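P800 reaction center core protein (PDB 5V8K) forms the symmetric homodimeric core of a heliobacterial photosynthetic reaction center, holding bacteriochlorophylls and a [4Fe-4S] cluster for light-driven electron transfer. Local coordinates at the interface of chains A and B. Sequence-based numbering; all coordinates share one arbitrary frame. Chains: chain A/B, p800 reaction center core protein.

The interface of chains A and B. Residues chain A 433-434, 538-541, 575, 579; chain B 541.
B:Gln541 meets A:Leu539 and A:Ser434 through its backbone, in a non-helical loop conformation, near that of an inverse gamma-turn (phi -69°, psi 65°): its N donates to A:Leu539 O at 2.9 Å, and its O accepts from A:Ser434 OG at 2.7 Å. The hydroxyl lies in the plane of that carbonyl. A:Ser434 OG is turned anti to its own carbonyl carbon, which points it at B:Gln541 O. A:Lys579 NZ donates to the same A:Ser434 OG, 2.9 Å away, and probably helps to orient the hydroxyl; its own chain also touches the glutamine.

The side chain of B:Gln541 reaches into chain A, extended beyond CG. Its amide NE2 donates to A:Phe540 O at 2.8 Å in a nearly straight bond (176° at H). A:Phe540 O lies in the plane of the amide, but the donor sits above the plane of the accepting carbonyl. Water 1 joins NE2 to the carbonyl oxygens of A:Met538 and A:Leu575. Water 2 lies 2.7 Å from B:Gln541 OE1 and links it to A:Lys579 NZ. Both ends of the amide are thus held, which should fix its rotation. A:Leu575 CD2 packs 3.7 Å from B:Gln541 CD, the amide carbon. The bent chain of A:Lys579 crosses the glutamine obliquely.

A:Cys433, a [4Fe-4S] ligand, brings CB within 3.5 Å of B:Gln541 O. The site is one of a symmetry-related pair on the homodimer interface and sits between the end of helix 520-539, the start of helix 575-599 and the cluster-binding loop.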
loop_
_atom_site.group_PDB
_atom_site.type_symbol
_atom_site.label_atom_id
_atom_site.label_comp_id
_atom_site.label_asym_id
_atom_site.label_seq_id
_atom_site.Cartn_x
_atom_site.Cartn_y
_atom_site.Cartn_z
ATOM N N CYS A 433 12.827 -13.494 -11.157
ATOM C CA CYS A 433 13.094 -13.037 -9.808
ATOM C C CYS A 433 12.458 -13.924 -8.750
ATOM O O CYS A 433 11.287 -14.298 -8.849
ATOM C CB CYS A 433 12.590 -11.615 -9.573
ATOM S SG CYS A 433 11.824 -10.690 -10.888
ATOM N N SER A 434 13.237 -14.176 -7.691
ATOM C CA SER A 434 12.777 -14.720 -6.420
ATOM C C SER A 434 12.326 -16.170 -6.490
ATOM O O SER A 434 11.305 -16.530 -5.904
ATOM C CB SER A 434 11.670 -13.859 -5.841
ATOM O OG SER A 434 12.207 -12.657 -5.361
ATOM N N MET A 538 12.157 -0.188 -2.654
ATOM C CA MET A 538 13.125 -1.268 -2.515
ATOM C C MET A 538 12.596 -2.616 -2.998
ATOM O O MET A 538 13.399 -3.509 -3.288
ATOM C CB MET A 538 13.520 -1.459 -1.046
ATOM C CG MET A 538 14.278 -0.307 -0.399
ATOM S SD MET A 538 14.281 -0.470 1.408
ATOM C CE MET A 538 14.569 -2.169 1.499
ATOM N N LEU A 539 11.278 -2.822 -2.991
ATOM C CA LEU A 539 10.714 -4.110 -3.349
ATOM C C LEU A 539 10.224 -4.173 -4.795
ATOM O O LEU A 539 10.185 -5.269 -5.359
ATOM C CB LEU A 539 9.568 -4.476 -2.404
ATOM C CG LEU A 539 9.995 -4.645 -0.950
ATOM C CD1 LEU A 539 8.859 -4.610 0.003
ATOM C CD2 LEU A 539 10.713 -5.953 -0.758
ATOM N N PHE A 540 9.852 -3.043 -5.410
ATOM C CA PHE A 540 9.478 -3.046 -6.808
ATOM C C PHE A 540 10.668 -3.386 -7.702
ATOM O O PHE A 540 11.843 -3.261 -7.316
ATOM C CB PHE A 540 8.935 -1.683 -7.244
ATOM C CG PHE A 540 7.489 -1.422 -6.864
ATOM C CD1 PHE A 540 6.912 -2.042 -5.785
ATOM C CD2 PHE A 540 6.740 -0.529 -7.592
ATOM C CE1 PHE A 540 5.613 -1.773 -5.422
ATOM C CE2 PHE A 540 5.450 -0.223 -7.243
ATOM C CZ PHE A 540 4.861 -0.849 -6.171
ATOM N N GLN A 541 10.341 -3.826 -8.923
ATOM C CA GLN A 541 11.308 -4.085 -9.999
ATOM C C GLN A 541 11.930 -2.793 -10.519
ATOM O O GLN A 541 11.686 -2.405 -11.667
ATOM C CB GLN A 541 10.620 -4.812 -11.162
ATOM C CG GLN A 541 10.238 -6.232 -10.875
ATOM C CD GLN A 541 9.254 -6.758 -11.886
ATOM O OE1 GLN A 541 9.377 -6.463 -13.062
ATOM N NE2 GLN A 541 8.273 -7.529 -11.436
ATOM N N LEU A 575 19.756 -5.801 -5.024
ATOM C CA LEU A 575 18.549 -6.624 -5.034
ATOM C C LEU A 575 18.407 -7.351 -3.712
ATOM O O LEU A 575 17.358 -7.290 -3.072
ATOM C CB LEU A 575 18.569 -7.636 -6.194
ATOM C CG LEU A 575 18.529 -7.057 -7.615
ATOM C CD1 LEU A 575 18.656 -8.150 -8.584
ATOM C CD2 LEU A 575 17.215 -6.268 -7.905
ATOM N N LYS A 579 15.620 -6.386 -0.764
ATOM C CA LYS A 579 14.544 -7.337 -0.507
ATOM C C LYS A 579 14.491 -7.718 0.964
ATOM O O LYS A 579 13.406 -7.804 1.546
ATOM C CB LYS A 579 14.701 -8.577 -1.400
ATOM C CG LYS A 579 13.723 -8.623 -2.523
ATOM C CD LYS A 579 14.256 -9.280 -3.781
ATOM C CE LYS A 579 14.838 -10.665 -3.568
ATOM N NZ LYS A 579 14.765 -11.432 -4.907
ATOM N N GLN B 541 9.687 -7.528 -7.120
ATOM C CA GLN B 541 10.733 -8.410 -7.656
ATOM C C GLN B 541 10.422 -9.879 -7.385
ATOM O O GLN B 541 11.132 -10.530 -6.609
ATOM C CB GLN B 541 12.090 -8.062 -7.028
ATOM C CG GLN B 541 12.668 -6.753 -7.473
ATOM C CD GLN B 541 13.778 -6.299 -6.563
ATOM O OE1 GLN B 541 14.570 -7.113 -6.119
ATOM N NE2 GLN B 541 13.838 -5.006 -6.275
HETATM O O HOH W 1 15.867 -4.821 -4.029
HETATM O O HOH W 2 15.512 -9.613 -6.739
#